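Local coordinates for protein putative D-tyrosyl-tRNA(Tyr) deacylase 2 (Leishmania major, PDB 1TC5) that may hydrolyse D-tyrosyl-tRNA(Tyr) into D-tyrosine and free tRNA, and could thereby protect the cell against harmful D-tyrosine, at residues T10-Q16 / M39-L45; A17-G21 / E160-K164; V32-R36 / Y165-I170; L95-Q99 / G172-Q178. The contacts are given in a common frame with arbitrary orientation. Where two conformers were deposited one is given. Numbering follows the deposited sequence.

Contact 1. Residues T10-Q16 / M39-L45; sequences TIRVMLQ and MVYIAFL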
loop_
_atom_site.group_PDB
_atom_site.type_symbol
_atom_site.label_atom_id
_atom_site.label_comp_id
_atom_site.label_asym_id
_atom_site.label_seq_id
_atom_site.Cartn_x
_atom_site.Cartn_y
_atom_site.Cartn_z
ATOM N N THR A 10 -2.103 12.451 15.092
ATOM C CA THR A 10 -2.318 11.087 14.629
ATOM C C THR A 10 -1.073 10.514 13.919
ATOM O O THR A 10 -0.460 11.159 13.085
ATOM C CB THR A 10 -3.557 11.052 13.688
ATOM O OG1 THR A 10 -4.723 11.509 14.396
ATOM C CG2 THR A 10 -3.912 9.637 13.276
ATOM N N ILE A 11 -0.696 9.303 14.283
ATOM C CA ILE A 11 0.266 8.517 13.515
ATOM C C ILE A 11 -0.568 7.583 12.651
ATOM O O ILE A 11 -1.247 6.706 13.186
ATOM C CB ILE A 11 1.190 7.698 14.457
ATOM C CG1 ILE A 11 2.059 8.625 15.315
ATOM C CG2 ILE A 11 2.076 6.742 13.658
ATOM C CD1 ILE A 11 2.468 8.007 16.626
ATOM N N ARG A 12 -0.543 7.788 11.332
ATOM C CA ARG A 12 -1.241 6.921 10.378
ATOM C C ARG A 12 -0.272 5.919 9.797
ATOM O O ARG A 12 0.776 6.300 9.282
ATOM C CB ARG A 12 -1.817 7.759 9.233
ATOM C CG ARG A 12 -2.455 6.937 8.098
ATOM C CD ARG A 12 -3.428 7.731 7.270
ATOM N NE ARG A 12 -4.562 8.139 8.097
ATOM C CZ ARG A 12 -5.401 9.129 7.800
ATOM N NH1 ARG A 12 -5.288 9.805 6.681
ATOM N NH2 ARG A 12 -6.374 9.427 8.630
ATOM N N VAL A 13 -0.607 4.637 9.891
ATOM C CA VAL A 13 0.196 3.618 9.213
ATOM C C VAL A 13 -0.630 2.727 8.290
ATOM O O VAL A 13 -1.735 2.352 8.614
ATOM C CB VAL A 13 1.012 2.719 10.202
ATOM C CG1 VAL A 13 2.075 3.533 10.921
ATOM C CG2 VAL A 13 0.119 1.995 11.184
ATOM N N MET A 14 -0.050 2.382 7.148
ATOM C CA MET A 14 -0.573 1.343 6.276
ATOM C C MET A 14 0.402 0.159 6.362
ATOM O O MET A 14 1.602 0.324 6.153
ATOM C CB MET A 14 -0.702 1.848 4.830
ATOM C CG MET A 14 -1.265 0.822 3.852
ATOM S SD MET A 14 -1.430 1.396 2.126
ATOM C CE MET A 14 -0.249 0.336 1.306
ATOM N N LEU A 15 -0.128 -1.021 6.670
ATOM C CA LEU A 15 0.674 -2.202 6.967
ATOM C C LEU A 15 0.314 -3.281 5.986
ATOM O O LEU A 15 -0.868 -3.605 5.840
ATOM C CB LEU A 15 0.393 -2.711 8.390
ATOM C CG LEU A 15 0.364 -1.671 9.512
ATOM C CD1 LEU A 15 -0.233 -2.277 10.805
ATOM C CD2 LEU A 15 1.741 -1.102 9.760
ATOM N N GLN A 16 1.330 -3.844 5.323
ATOM C CA GLN A 16 1.143 -4.900 4.320
ATOM C C GLN A 16 2.032 -6.095 4.641
ATOM O O GLN A 16 3.174 -5.931 5.126
ATOM C CB GLN A 16 1.522 -4.419 2.913
ATOM C CG GLN A 16 0.687 -3.303 2.332
ATOM C CD GLN A 16 1.127 -2.906 0.929
ATOM O OE1 GLN A 16 0.847 -3.625 -0.034
ATOM N NE2 GLN A 16 1.786 -1.748 0.805
ATOM N N MET A 39 5.713 -4.559 5.726
ATOM C CA MET A 39 6.042 -3.252 5.166
ATOM C C MET A 39 5.091 -2.200 5.731
ATOM O O MET A 39 3.857 -2.317 5.609
ATOM C CB MET A 39 5.973 -3.254 3.647
ATOM C CG MET A 39 6.413 -1.917 3.024
ATOM S SD MET A 39 6.692 -1.928 1.271
ATOM C CE MET A 39 4.963 -2.060 0.731
ATOM N N VAL A 40 5.689 -1.167 6.321
ATOM C CA VAL A 40 4.982 -0.118 7.040
ATOM C C VAL A 40 5.153 1.170 6.257
ATOM O O VAL A 40 6.288 1.587 6.037
ATOM C CB VAL A 40 5.617 0.079 8.445
ATOM C CG1 VAL A 40 4.953 1.201 9.225
ATOM C CG2 VAL A 40 5.593 -1.221 9.251
ATOM N N TYR A 41 4.049 1.774 5.826
ATOM C CA TYR A 41 4.013 3.158 5.364
ATOM C C TYR A 41 3.548 4.070 6.514
ATOM O O TYR A 41 2.550 3.797 7.147
ATOM C CB TYR A 41 3.031 3.317 4.206
ATOM C CG TYR A 41 3.333 2.649 2.878
ATOM C CD1 TYR A 41 4.512 1.984 2.638
ATOM C CD2 TYR A 41 2.394 2.702 1.833
ATOM C CE1 TYR A 41 4.761 1.367 1.395
ATOM C CE2 TYR A 41 2.631 2.108 0.608
ATOM C CZ TYR A 41 3.825 1.439 0.383
ATOM O OH TYR A 41 4.079 0.834 -0.840
ATOM N N ILE A 42 4.249 5.177 6.762
ATOM C CA ILE A 42 3.947 5.998 7.915
ATOM C C ILE A 42 3.854 7.503 7.601
ATOM O O ILE A 42 4.661 8.067 6.866
ATOM C CB ILE A 42 5.005 5.715 9.047
ATOM C CG1 ILE A 42 4.647 6.424 10.353
ATOM C CG2 ILE A 42 6.431 6.044 8.594
ATOM C CD1 ILE A 42 5.354 5.770 11.550
ATOM N N ALA A 43 2.875 8.136 8.221
ATOM C CA ALA A 43 2.656 9.571 8.124
ATOM C C ALA A 43 2.301 10.078 9.497
ATOM O O ALA A 43 1.638 9.382 10.267
ATOM C CB ALA A 43 1.519 9.863 7.202
ATOM N N PHE A 44 2.740 11.299 9.772
ATOM C CA PHE A 44 2.517 11.972 11.018
ATOM C C PHE A 44 1.647 13.179 10.726
ATOM O O PHE A 44 2.052 14.084 10.007
ATOM C CB PHE A 44 3.856 12.377 11.688
ATOM C CG PHE A 44 4.761 11.210 11.957
ATOM C CD1 PHE A 44 4.549 10.392 13.047
ATOM C CD2 PHE A 44 5.819 10.930 11.123
ATOM C CE1 PHE A 44 5.360 9.304 13.291
ATOM C CE2 PHE A 44 6.630 9.828 11.360
ATOM C CZ PHE A 44 6.394 9.017 12.438
ATOM N N LEU A 45 0.462 13.182 11.343
ATOM C CA LEU A 45 -0.622 14.094 11.020
ATOM C C LEU A 45 -0.983 14.954 12.217
ATOM O O LEU A 45 -0.720 14.567 13.357
ATOM C CB LEU A 45 -1.849 13.300 10.584
ATOM C CG LEU A 45 -1.519 12.249 9.505
ATOM C CD1 LEU A 45 -2.810 11.581 9.017
ATOM C CD2 LEU A 45 -0.713 12.847 8.339
#

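Contact 2. Residues A17-G21 / E160-K164; sequences AMDQG and EGWIK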
loop_
_atom_site.group_PDB
_atom_site.type_symbol
_atom_site.label_atom_id
_atom_site.label_comp_id
_atom_site.label_asym_id
_atom_site.label_seq_id
_atom_site.Cartn_x
_atom_site.Cartn_y
_atom_site.Cartn_z
ATOM N N ALA A 17 1.477 -7.285 4.413
ATOM C CA ALA A 17 2.222 -8.552 4.507
ATOM C C ALA A 17 3.280 -8.603 3.406
ATOM O O ALA A 17 2.946 -8.638 2.212
ATOM C CB ALA A 17 1.287 -9.740 4.368
ATOM N N MET A 18 4.536 -8.572 3.835
ATOM C CA MET A 18 5.696 -8.591 2.949
ATOM C C MET A 18 6.276 -9.999 2.853
ATOM O O MET A 18 6.429 -10.685 3.874
ATOM C CB MET A 18 6.780 -7.649 3.500
ATOM C CG MET A 18 8.062 -7.562 2.641
ATOM S SD MET A 18 9.041 -6.117 3.077
ATOM C CE MET A 18 9.451 -6.497 4.820
ATOM N N ASP A 19 6.609 -10.420 1.634
ATOM C CA ASP A 19 7.471 -11.583 1.434
ATOM C C ASP A 19 8.906 -11.148 1.131
ATOM O O ASP A 19 9.852 -11.636 1.758
ATOM C CB ASP A 19 6.985 -12.458 0.281
ATOM C CG ASP A 19 7.708 -13.774 0.226
ATOM O OD1 ASP A 19 7.533 -14.527 1.194
ATOM O OD2 ASP A 19 8.490 -14.129 -0.690
ATOM N N GLN A 20 9.044 -10.235 0.163
ATOM C CA GLN A 20 10.322 -9.609 -0.180
ATOM C C GLN A 20 10.122 -8.105 -0.442
ATOM O O GLN A 20 9.122 -7.691 -1.001
ATOM C CB GLN A 20 10.932 -10.213 -1.460
ATOM C CG GLN A 20 11.231 -11.711 -1.451
ATOM C CD GLN A 20 12.474 -12.074 -0.668
ATOM O OE1 GLN A 20 13.597 -12.075 -1.207
ATOM N NE2 GLN A 20 12.283 -12.391 0.607
ATOM N N GLY A 21 11.107 -7.301 -0.061
ATOM C CA GLY A 21 11.143 -5.901 -0.447
ATOM C C GLY A 21 12.523 -5.382 -0.810
ATOM O O GLY A 21 13.535 -5.835 -0.277
ATOM N N GLU A 160 20.062 -9.943 -5.749
ATOM C CA GLU A 160 18.918 -10.564 -6.443
ATOM C C GLU A 160 18.638 -11.973 -5.898
ATOM O O GLU A 160 19.517 -12.589 -5.262
ATOM C CB GLU A 160 19.168 -10.622 -7.963
ATOM C CG GLU A 160 18.739 -9.359 -8.716
ATOM C CD GLU A 160 19.788 -8.839 -9.693
ATOM O OE1 GLU A 160 20.614 -9.644 -10.174
ATOM O OE2 GLU A 160 19.790 -7.614 -9.981
ATOM N N GLY A 161 17.431 -12.495 -6.152
ATOM C CA GLY A 161 17.082 -13.833 -5.682
ATOM C C GLY A 161 16.543 -13.767 -4.264
ATOM O O GLY A 161 16.876 -12.842 -3.512
ATOM N N TRP A 162 15.713 -14.746 -3.905
ATOM C CA TRP A 162 15.048 -14.789 -2.604
ATOM C C TRP A 162 16.048 -14.721 -1.462
ATOM O O TRP A 162 17.104 -15.358 -1.514
ATOM C CB TRP A 162 14.233 -16.070 -2.480
ATOM C CG TRP A 162 13.454 -16.205 -1.175
ATOM C CD1 TRP A 162 12.190 -15.757 -0.910
ATOM C CD2 TRP A 162 13.906 -16.858 0.019
ATOM N NE1 TRP A 162 11.834 -16.086 0.377
ATOM C CE2 TRP A 162 12.877 -16.755 0.971
ATOM C CE3 TRP A 162 15.104 -17.498 0.386
ATOM C CZ2 TRP A 162 12.990 -17.293 2.259
ATOM C CZ3 TRP A 162 15.219 -18.025 1.656
ATOM C CH2 TRP A 162 14.166 -17.918 2.583
ATOM N N ILE A 163 15.719 -13.929 -0.438
ATOM C CA ILE A 163 16.476 -13.923 0.822
ATOM C C ILE A 163 15.562 -14.197 2.002
ATOM O O ILE A 163 14.359 -13.832 2.009
ATOM C CB ILE A 163 17.252 -12.594 1.107
ATOM C CG1 ILE A 163 16.317 -11.382 1.179
ATOM C CG2 ILE A 163 18.386 -12.399 0.102
ATOM C CD1 ILE A 163 17.016 -10.156 1.709
ATOM N N LYS A 164 16.152 -14.844 2.996
ATOM C CA LYS A 164 15.485 -15.172 4.235
ATOM C C LYS A 164 15.380 -13.900 5.051
ATOM O O LYS A 164 16.220 -13.032 4.924
ATOM C CB LYS A 164 16.290 -16.219 5.016
ATOM C CG LYS A 164 15.506 -16.859 6.182
ATOM C CD LYS A 164 16.376 -17.824 6.995
ATOM C CE LYS A 164 15.724 -18.139 8.349
ATOM N NZ LYS A 164 16.338 -19.303 9.046
HETATM O O HOH W 1 9.803 -15.520 2.511
#

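Contact 3. Residues V32-R36 / Y165-I170; sequences VRAGR and YNSRVI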
loop_
_atom_site.group_PDB
_atom_site.type_symbol
_atom_site.label_atom_id
_atom_site.label_comp_id
_atom_site.label_asym_id
_atom_site.label_seq_id
_atom_site.Cartn_x
_atom_site.Cartn_y
_atom_site.Cartn_z
ATOM N N VAL A 32 18.166 -1.319 -0.587
ATOM C CA VAL A 32 18.326 -2.160 0.596
ATOM C C VAL A 32 17.159 -3.155 0.651
ATOM O O VAL A 32 16.019 -2.864 0.202
ATOM C CB VAL A 32 18.404 -1.320 1.886
ATOM C CG1 VAL A 32 19.621 -0.441 1.851
ATOM C CG2 VAL A 32 17.162 -0.440 2.076
ATOM N N ARG A 33 17.440 -4.323 1.212
ATOM C CA ARG A 33 16.545 -5.448 1.108
ATOM C C ARG A 33 15.965 -5.888 2.436
ATOM O O ARG A 33 16.630 -5.824 3.495
ATOM C CB ARG A 33 17.302 -6.610 0.484
ATOM C CG ARG A 33 17.713 -6.346 -0.955
ATOM C CD ARG A 33 18.115 -7.613 -1.660
ATOM N NE ARG A 33 16.967 -8.512 -1.754
ATOM C CZ ARG A 33 16.986 -9.722 -2.288
ATOM N NH1 ARG A 33 18.105 -10.210 -2.805
ATOM N NH2 ARG A 33 15.875 -10.437 -2.325
ATOM N N ALA A 34 14.723 -6.357 2.356
ATOM C CA ALA A 34 14.088 -7.095 3.438
ATOM C C ALA A 34 13.456 -8.385 2.931
ATOM O O ALA A 34 13.017 -8.472 1.779
ATOM C CB ALA A 34 13.019 -6.229 4.114
ATOM N N GLY A 35 13.402 -9.385 3.814
ATOM C CA GLY A 35 12.655 -10.603 3.538
ATOM C C GLY A 35 11.261 -10.555 4.135
ATOM O O GLY A 35 10.625 -9.497 4.202
ATOM N N ARG A 36 10.791 -11.713 4.587
ATOM C CA ARG A 36 9.424 -11.845 5.028
ATOM C C ARG A 36 9.175 -11.054 6.298
ATOM O O ARG A 36 9.984 -11.047 7.223
ATOM C CB ARG A 36 9.040 -13.291 5.261
ATOM C CG ARG A 36 7.536 -13.466 5.532
ATOM C CD ARG A 36 7.057 -14.871 5.280
ATOM N NE ARG A 36 7.423 -15.722 6.388
ATOM C CZ ARG A 36 8.182 -16.823 6.340
ATOM N NH1 ARG A 36 8.728 -17.281 5.223
ATOM N NH2 ARG A 36 8.389 -17.478 7.455
ATOM N N TYR A 165 14.310 -13.782 5.834
ATOM C CA TYR A 165 14.189 -12.786 6.892
ATOM C C TYR A 165 15.365 -12.958 7.871
ATOM O O TYR A 165 15.996 -14.031 7.925
ATOM C CB TYR A 165 12.844 -12.959 7.629
ATOM C CG TYR A 165 12.601 -14.398 8.068
ATOM C CD1 TYR A 165 13.156 -14.885 9.251
ATOM C CD2 TYR A 165 11.853 -15.267 7.289
ATOM C CE1 TYR A 165 12.977 -16.194 9.647
ATOM C CE2 TYR A 165 11.655 -16.593 7.683
ATOM C CZ TYR A 165 12.243 -17.046 8.862
ATOM O OH TYR A 165 12.065 -18.342 9.278
ATOM N N ASN A 166 15.670 -11.909 8.636
ATOM C CA ASN A 166 16.784 -11.932 9.592
ATOM C C ASN A 166 16.677 -10.828 10.659
ATOM O O ASN A 166 17.641 -10.157 10.987
ATOM C CB ASN A 166 18.140 -11.850 8.877
ATOM C CG ASN A 166 19.308 -12.202 9.796
ATOM O OD1 ASN A 166 20.423 -11.669 9.654
ATOM N ND2 ASN A 166 19.052 -13.079 10.755
ATOM N N SER A 167 15.476 -10.659 11.200
ATOM C CA SER A 167 15.211 -9.702 12.273
ATOM C C SER A 167 15.608 -8.270 11.890
ATOM O O SER A 167 16.074 -7.503 12.730
ATOM C CB SER A 167 15.885 -10.120 13.594
ATOM O OG SER A 167 15.495 -11.403 14.029
ATOM N N ARG A 168 15.383 -7.901 10.631
ATOM C CA ARG A 168 15.808 -6.586 10.128
ATOM C C ARG A 168 14.799 -5.511 10.427
ATOM O O ARG A 168 13.610 -5.781 10.558
ATOM C CB ARG A 168 16.092 -6.642 8.629
ATOM C CG ARG A 168 17.276 -7.526 8.342
ATOM C CD ARG A 168 17.725 -7.548 6.917
ATOM N NE ARG A 168 17.023 -8.597 6.220
ATOM C CZ ARG A 168 17.523 -9.762 5.847
ATOM N NH1 ARG A 168 18.809 -10.086 5.984
ATOM N NH2 ARG A 168 16.697 -10.623 5.288
ATOM N N VAL A 169 15.292 -4.289 10.584
ATOM C CA VAL A 169 14.449 -3.101 10.603
ATOM C C VAL A 169 15.093 -2.157 9.574
ATOM O O VAL A 169 16.086 -1.469 9.866
ATOM C CB VAL A 169 14.369 -2.456 12.018
ATOM C CG1 VAL A 169 13.606 -1.154 11.962
ATOM C CG2 VAL A 169 13.740 -3.393 13.010
ATOM N N ILE A 170 14.545 -2.205 8.359
ATOM C CA ILE A 170 14.995 -1.414 7.236
ATOM C C ILE A 170 14.085 -0.213 7.151
ATOM O O ILE A 170 12.894 -0.341 7.358
ATOM C CB ILE A 170 14.931 -2.222 5.905
ATOM C CG1 ILE A 170 15.634 -3.579 6.029
ATOM C CG2 ILE A 170 15.525 -1.407 4.772
ATOM C CD1 ILE A 170 17.103 -3.524 6.518
#

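Contact 4. Residues L95-Q99 / G172-Q178; sequences LIVPQ and GTFGNRQ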
loop_
_atom_site.group_PDB
_atom_site.type_symbol
_atom_site.label_atom_id
_atom_site.label_comp_id
_atom_site.label_asym_id
_atom_site.label_seq_id
_atom_site.Cartn_x
_atom_site.Cartn_y
_atom_site.Cartn_z
ATOM N N LEU A 95 10.083 -3.321 7.149
ATOM C CA LEU A 95 10.506 -2.339 6.170
ATOM C C LEU A 95 9.611 -1.122 6.323
ATOM O O LEU A 95 8.425 -1.231 6.123
ATOM C CB LEU A 95 10.343 -2.912 4.758
ATOM C CG LEU A 95 10.706 -1.970 3.614
ATOM C CD1 LEU A 95 12.126 -1.478 3.743
ATOM C CD2 LEU A 95 10.517 -2.658 2.262
ATOM N N ILE A 96 10.206 0.016 6.669
ATOM C CA ILE A 96 9.474 1.242 7.017
ATOM C C ILE A 96 9.725 2.237 5.908
ATOM O O ILE A 96 10.892 2.513 5.560
ATOM C CB ILE A 96 9.992 1.840 8.370
ATOM C CG1 ILE A 96 9.872 0.814 9.494
ATOM C CG2 ILE A 96 9.224 3.079 8.725
ATOM C CD1 ILE A 96 10.682 1.145 10.725
ATOM N N VAL A 97 8.639 2.756 5.350
ATOM C CA VAL A 97 8.697 3.761 4.317
ATOM C C VAL A 97 7.923 5.019 4.749
ATOM O O VAL A 97 6.721 4.943 5.039
ATOM C CB VAL A 97 8.085 3.211 3.023
ATOM C CG1 VAL A 97 8.352 4.127 1.859
ATOM C CG2 VAL A 97 8.625 1.798 2.763
ATOM N N PRO A 98 8.581 6.178 4.739
ATOM C CA PRO A 98 7.878 7.418 5.042
ATOM C C PRO A 98 6.953 7.738 3.871
ATOM O O PRO A 98 7.403 7.758 2.722
ATOM C CB PRO A 98 9.008 8.452 5.182
ATOM C CG PRO A 98 10.155 7.918 4.369
ATOM C CD PRO A 98 9.998 6.416 4.379
ATOM N N GLN A 99 5.670 7.929 4.171
ATOM C CA GLN A 99 4.661 8.246 3.169
ATOM C C GLN A 99 3.712 9.282 3.736
ATOM O O GLN A 99 2.594 8.960 4.086
ATOM C CB GLN A 99 3.901 6.977 2.791
ATOM C CG GLN A 99 4.736 5.990 2.006
ATOM C CD GLN A 99 4.877 6.404 0.557
ATOM O OE1 GLN A 99 3.946 6.189 -0.229
ATOM N NE2 GLN A 99 6.016 7.036 0.203
ATOM N N GLY A 172 13.432 3.769 5.018
ATOM C CA GLY A 172 13.724 4.713 3.966
ATOM C C GLY A 172 14.475 5.928 4.448
ATOM O O GLY A 172 14.474 6.268 5.630
ATOM N N THR A 173 15.179 6.556 3.521
ATOM C CA THR A 173 15.862 7.819 3.777
ATOM C C THR A 173 14.796 8.891 3.728
ATOM O O THR A 173 14.122 9.036 2.695
ATOM C CB THR A 173 16.927 8.019 2.680
ATOM O OG1 THR A 173 17.863 6.924 2.730
ATOM C CG2 THR A 173 17.787 9.276 2.924
ATOM N N PHE A 174 14.599 9.591 4.843
ATOM C CA PHE A 174 13.592 10.626 4.921
ATOM C C PHE A 174 13.835 11.708 3.873
ATOM O O PHE A 174 14.965 12.184 3.716
ATOM C CB PHE A 174 13.602 11.295 6.295
ATOM C CG PHE A 174 12.372 12.130 6.553
ATOM C CD1 PHE A 174 11.156 11.516 6.800
ATOM C CD2 PHE A 174 12.423 13.514 6.490
ATOM C CE1 PHE A 174 10.009 12.261 7.027
ATOM C CE2 PHE A 174 11.277 14.273 6.701
ATOM C CZ PHE A 174 10.071 13.645 6.978
ATOM N N GLY A 175 12.770 12.106 3.180
ATOM C CA GLY A 175 12.834 13.177 2.190
ATOM C C GLY A 175 13.259 12.672 0.822
ATOM O O GLY A 175 13.217 13.432 -0.127
ATOM N N ASN A 176 13.679 11.403 0.708
ATOM C CA ASN A 176 14.040 10.837 -0.592
ATOM C C ASN A 176 12.815 10.288 -1.322
ATOM O O ASN A 176 11.746 10.114 -0.746
ATOM C CB ASN A 176 15.125 9.727 -0.476
ATOM C CG ASN A 176 16.546 10.280 -0.449
ATOM O OD1 ASN A 176 16.757 11.461 -0.174
ATOM N ND2 ASN A 176 17.534 9.418 -0.719
ATOM N N ARG A 177 12.993 10.035 -2.614
ATOM C CA ARG A 177 12.021 9.317 -3.435
ATOM C C ARG A 177 12.122 7.834 -3.087
ATOM O O ARG A 177 13.198 7.261 -3.147
ATOM C CB ARG A 177 12.327 9.547 -4.916
ATOM C CG ARG A 177 11.430 8.798 -5.900
ATOM C CD ARG A 177 11.570 9.286 -7.349
ATOM N NE ARG A 177 12.929 9.079 -7.856
ATOM C CZ ARG A 177 13.470 7.894 -8.169
ATOM N NH1 ARG A 177 12.773 6.764 -8.085
ATOM N NH2 ARG A 177 14.719 7.838 -8.597
ATOM N N GLN A 178 10.994 7.232 -2.733
ATOM C CA GLN A 178 10.961 5.877 -2.159
ATOM C C GLN A 178 10.698 4.826 -3.261
ATOM O O GLN A 178 9.648 4.135 -3.296
ATOM C CB GLN A 178 9.906 5.810 -1.052
ATOM C CG GLN A 178 10.024 6.893 0.030
ATOM C CD GLN A 178 11.321 6.801 0.812
ATOM O OE1 GLN A 178 11.753 5.703 1.208
ATOM N NE2 GLN A 178 11.963 7.945 1.013
#

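Contact 1. Residues T10-Q16 / M39-L45
Strands 10-16 and 39-45 form an antiparallel pair in the middle of the mixed sheet of this deacylase. Eight backbone bonds run from Thr10-Leu45 to Gln16-Met39, in regular alternation with the non-hydrogen-bonded pairs. Leu45, Tyr41 and Gln16 bury the most surface, all on the sheet face shared with Arg12 and Met14. Leu45 is a fitting lid for a charged neighbour: its CD1 lies 3.8 Å from Arg12 CZ, over one guanidinium face, leaving the guanidinium edge to bond Asp193. Met14 SD lies 5.1 Å from the centroid of the Tyr41 ring, an oblique Met-aromatic contact, and Met14 CE packs 3.5 Å from Tyr41 CE2, while the Tyr41 hydroxyl bonds Gln16 of the second subunit. The reciprocal bond makes this polar pair part of the dimer interface. On the other face, branched apolar Ile11, Val13, Leu15, Val40 and Ile42 suit the buried layer beneath helices 55-67 and 119-136. At the end of the ladder, Gln16 NE2 sits 3.2 Å from Met39 CE.

Contact 2. Residues A17-G21 / E160-K164
A classic beta bulge, in which Asp19 and Gln20 both face Glu183, presents the side chain of Gln20 to the loop 160-164. Its amide behaves like an extra peptide group: OE1 accepts from Ile163 N at 2.9 Å, and NE2 donates to Ile163 O, also at 2.9 Å. Glutamine suits the place because one planar group can satisfy both the donor and the acceptor of a single backbone residue. The amide is held in position by a further bond, from Gln20 NE2 to Asp19 O at 2.8 Å. The bulge lies where strand 10-18 of the large sheet gives way to strand 20-24 of the small antiparallel sheet, so this long loop is fastened at the junction of the two. Ile163 is buried and its CG1 comes 3.7 Å from Gln20 OE1, packing its aliphatic side chain beside the amide. Gly161, with phi 86° and psi 154°, turns the loop where a CB would jam against the preceding carbonyl. Trp162 lies at the exposed margin, its CD1 3.7 Å from Gln20 NE2. Its indole NE1 gives its hydrogen to a water at 3.0 Å, and that water donates to Asp19 OD1 at 2.8 Å.

Contact 3. Residues V32-R36 / Y165-I170
Segment 32-36 leaves its strand after Ala34, while 165-170 is loop until it becomes strand at Val169. The two backbones come closest at Gly35 and Tyr165, where Gly35 CA lies 4.3 Å from Tyr165 CA. Glycine is needed there, since a CB on Gly35 would fall only 2.8 Å from Tyr165 N. No direct hydrogen bond joins the segments, so side chains carry the contact. At one end Ile170 packs its CG2 3.3 Å from Val32 CG2 and its CG1 4.2 Å from Ala34 CB; the branched chains of Ile170 and Val32 and the small Ala34 fill the buried space. At the other, Tyr165 lies over one face of the Arg36 guanidinium, with CE2 3.4 Å from NH2, while Arg36 NH2 bonds Phe74 O. Asp93 links the segments, forming a salt bridge with Arg168 and accepting from Gly35 N and Asn166 N. The contact thus joins strand 31-34 of the small antiparallel sheet to edge strand 169-171 of the mixed sheet, beside strand 93-98, with Val169 packed on helix 119-136.

Contact 4. Residues L95-Q99 / G172-Q178
Pro98 lays its ring against the loop 172-178, with CB 4.1 Å from Phe174 CD1 and CD 3.7 Å from Gln178 OE1. An apolar ring suits this position, since Pro98 packs on both Phe174 and Tyr126 of helix 119-136, whose rings also meet each other. Just behind, Gly172 N donates to Ile96 O at 2.9 Å, prolonging the parallel pairing of strands 93-98 and 169-171 as the chain leaves the sheet. Gly172 has to be small: a CB would come 2.9 Å from Pro98 CD and still closer to Gln178 OE1. The loop then folds back through a type II beta turn, Thr173 to Asn176, closed by Asn176 N to Thr173 O at 3.1 Å; Gly175 takes its third position with the positive phi expected there. Gln178 braces the turn from within, its NE2 donating to Thr173 O at 2.9 Å and to Asn176 O at 2.8 Å, while its CB packs 3.7 Å from Val97 CG1. Gln99 NE2 bonds Pro98 O at 3.0 Å, and Gln99 OE1 bonds Thr189 of the second subunit, consistent with a place near the interface where enzymes of the DTD family carry their active sites.

How the contacts relate
Contacts 1, 3 and 4 are largely buried, whereas contact 2 reaches the surface and uses a bridging water. Contact 1 is the central ladder of the mixed sheet, and contact 4 continues it: Val40 O meets Val97 N at 2.7 Å. Contact 3 reaches the edge, where Ile170 O meets Ile96 N at 2.8 Å. Contacts 2 and 3 tie the small antiparallel sheet to the long loop before strand 169-171; Gly161 O and Arg33 NH2, 2.9 Å apart, connect them. Backbone bonds dominate contact 1, a side-chain amide bridges contact 2, apolar and arginine packing makes contact 3, and contact 4 pairs one backbone bond with amides bonded within segments. Contacts 1 and 4 touch the second subunit.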